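PDB 6ILB: fructuronate-tagaturonate epimerase UxaE from Cohnella laeviribosi in complex with 1 glycerol from Cohnella laeviribosi, which probably catalyses the epimerization of D-tagaturonate to D-fructuronate with the help of a bound divalent metal ion such as zinc. Local coordinates for residues E185-E190 / D273-P278. Residues are numbered along the deposited sequence; the frame is centred on the assembly and turned at random.
Sequences EQIDNE and DETLAP. Unlike the reference sequence in segment 273-278: A277 (reference Thr). With ZN (zinc ion), chain F.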
loop_
_atom_site.group_PDB
_atom_site.type_symbol
_atom_site.label_atom_id
_atom_site.label_comp_id
_atom_site.label_asym_id
_atom_site.label_seq_id
_atom_site.Cartn_x
_atom_site.Cartn_y
_atom_site.Cartn_z
ATOM N N GLU B 185 -15.662 3.686 -11.127
ATOM C CA GLU B 185 -16.384 4.259 -12.258
ATOM C C GLU B 185 -17.561 3.396 -12.671
ATOM O O GLU B 185 -18.542 3.907 -13.224
ATOM C CB GLU B 185 -15.452 4.432 -13.457
ATOM C CG GLU B 185 -14.000 4.645 -13.108
ATOM C CD GLU B 185 -13.104 4.703 -14.341
ATOM O OE1 GLU B 185 -12.851 5.829 -14.830
ATOM O OE2 GLU B 185 -12.653 3.623 -14.814
ATOM N N GLN B 186 -17.482 2.091 -12.417
ATOM C CA GLN B 186 -18.443 1.132 -12.928
ATOM C C GLN B 186 -19.405 0.618 -11.868
ATOM O O GLN B 186 -20.377 -0.059 -12.221
ATOM C CB GLN B 186 -17.709 -0.059 -13.568
ATOM C CG GLN B 186 -16.840 0.291 -14.790
ATOM C CD GLN B 186 -15.411 0.702 -14.427
ATOM O OE1 GLN B 186 -15.003 0.647 -13.265
ATOM N NE2 GLN B 186 -14.647 1.124 -15.428
ATOM N N ILE B 187 -19.167 0.906 -10.586
ATOM C CA ILE B 187 -20.117 0.515 -9.547
ATOM C C ILE B 187 -21.288 1.489 -9.561
ATOM O O ILE B 187 -21.095 2.707 -9.497
ATOM C CB ILE B 187 -19.442 0.464 -8.166
ATOM C CG1 ILE B 187 -18.689 -0.858 -8.005
ATOM C CG2 ILE B 187 -20.479 0.614 -7.053
ATOM C CD1 ILE B 187 -17.718 -0.866 -6.864
ATOM N N ASP B 188 -22.503 0.951 -9.658
ATOM C CA ASP B 188 -23.726 1.748 -9.760
ATOM C C ASP B 188 -24.231 2.072 -8.360
ATOM O O ASP B 188 -25.080 1.373 -7.803
ATOM C CB ASP B 188 -24.777 0.997 -10.565
ATOM C CG ASP B 188 -25.785 1.927 -11.228
ATOM O OD1 ASP B 188 -26.308 2.832 -10.534
ATOM O OD2 ASP B 188 -26.060 1.736 -12.443
ATOM N N ASN B 189 -23.713 3.166 -7.790
ATOM C CA ASN B 189 -24.126 3.575 -6.450
ATOM C C ASN B 189 -25.561 4.103 -6.435
ATOM O O ASN B 189 -26.322 3.807 -5.505
ATOM C CB ASN B 189 -23.155 4.620 -5.908
ATOM C CG ASN B 189 -21.819 4.019 -5.515
ATOM O OD1 ASN B 189 -21.760 3.070 -4.731
ATOM N ND2 ASN B 189 -20.740 4.563 -6.063
ATOM N N GLU B 190 -25.949 4.884 -7.451
ATOM C CA GLU B 190 -27.325 5.347 -7.607
ATOM C C GLU B 190 -28.212 4.169 -7.970
ATOM O O GLU B 190 -28.861 4.161 -9.022
ATOM C CB GLU B 190 -27.427 6.433 -8.686
ATOM C CG GLU B 190 -27.743 7.829 -8.163
ATOM C CD GLU B 190 -27.509 8.915 -9.208
ATOM O OE1 GLU B 190 -28.470 9.646 -9.534
ATOM O OE2 GLU B 190 -26.365 9.035 -9.700
ATOM N N ASP B 273 -14.696 -1.932 -2.353
ATOM C CA ASP B 273 -15.115 -1.158 -1.184
ATOM C C ASP B 273 -15.313 0.320 -1.504
ATOM O O ASP B 273 -15.031 1.182 -0.653
ATOM C CB ASP B 273 -14.112 -1.311 -0.039
ATOM C CG ASP B 273 -12.763 -0.788 -0.409
ATOM O OD1 ASP B 273 -12.316 -1.171 -1.505
ATOM O OD2 ASP B 273 -12.176 0.013 0.345
ATOM N N GLU B 274 -15.753 0.628 -2.727
ATOM C CA GLU B 274 -16.125 1.971 -3.151
ATOM C C GLU B 274 -17.619 2.104 -3.376
ATOM O O GLU B 274 -18.059 3.063 -4.009
ATOM C CB GLU B 274 -15.379 2.359 -4.426
ATOM C CG GLU B 274 -13.917 2.696 -4.198
ATOM C CD GLU B 274 -13.034 1.475 -4.005
ATOM O OE1 GLU B 274 -13.305 0.397 -4.600
ATOM O OE2 GLU B 274 -12.053 1.617 -3.248
ATOM N N THR B 275 -18.408 1.144 -2.914
ATOM C CA THR B 275 -19.829 1.401 -2.776
ATOM C C THR B 275 -20.049 2.421 -1.662
ATOM O O THR B 275 -19.232 2.568 -0.747
ATOM C CB THR B 275 -20.596 0.107 -2.474
ATOM O OG1 THR B 275 -19.827 -0.698 -1.576
ATOM C CG2 THR B 275 -20.893 -0.694 -3.737
ATOM N N LEU B 276 -21.149 3.158 -1.759
ATOM C CA LEU B 276 -21.568 3.921 -0.593
ATOM C C LEU B 276 -22.173 2.990 0.437
ATOM O O LEU B 276 -22.047 3.219 1.642
ATOM C CB LEU B 276 -22.578 4.997 -0.986
ATOM C CG LEU B 276 -22.123 6.167 -1.855
ATOM C CD1 LEU B 276 -22.898 7.411 -1.444
ATOM C CD2 LEU B 276 -20.627 6.404 -1.762
ATOM N N ALA B 277 -22.846 1.947 -0.032
ATOM C CA ALA B 277 -23.297 0.891 0.842
ATOM C C ALA B 277 -22.110 0.012 1.244
ATOM O O ALA B 277 -21.143 -0.128 0.496
ATOM C CB ALA B 277 -24.361 0.048 0.144
ATOM N N PRO B 278 -22.146 -0.569 2.435
ATOM C CA PRO B 278 -21.272 -1.711 2.705
ATOM C C PRO B 278 -21.560 -2.832 1.713
ATOM O O PRO B 278 -22.611 -2.874 1.066
ATOM C CB PRO B 278 -21.643 -2.118 4.137
ATOM C CG PRO B 278 -23.013 -1.513 4.366
ATOM C CD PRO B 278 -22.993 -0.233 3.589
HETATM ZN ZN ZN F . -10.406 0.114 -1.976
#
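N189 reaches across to the backbone of T275 and L276, tying together the segments that follow neighbouring parallel strands, 178-182 and 267-271, of a TIM barrel. The polar link is one hydrogen bond: L276 N donates to N189 OD1 over 3.0 Å, with an N-H...O angle of 150°. The donor stands above the amide's carbonyl plane, about 51° out of it. CG of N189, anti to its own carbonyl carbon (chi1 -73°), carries the amide toward the 273-278 segment. There OD1 lies 3.2 Å from T275 CA, and ND2 lies 3.7 Å from E274 O. Replacing N189 by alanine is likely to deprive L276 N of this acceptor and open a gap beside the T275 backbone. The apolar link is methyl to methyl: I187 CG2 meets T275 CG2 at 3.6 Å, the two side chains crossing at about a right angle, and Y244 of helix 234-259 also touches T275. T275 OG1 turns instead along its own loop and donates to A277 O. Just upstream, the same loop enters the metal site. D273 and E274 each give one carboxylate oxygen to the zinc ion, which H161 and H343 also bind, and S271 OG hydrogen-bonds to both acidic side chains. The E274 chain bends at chi2, bringing OE2 to 2.6 Å from the zinc, while OE1 pairs with S271 OG.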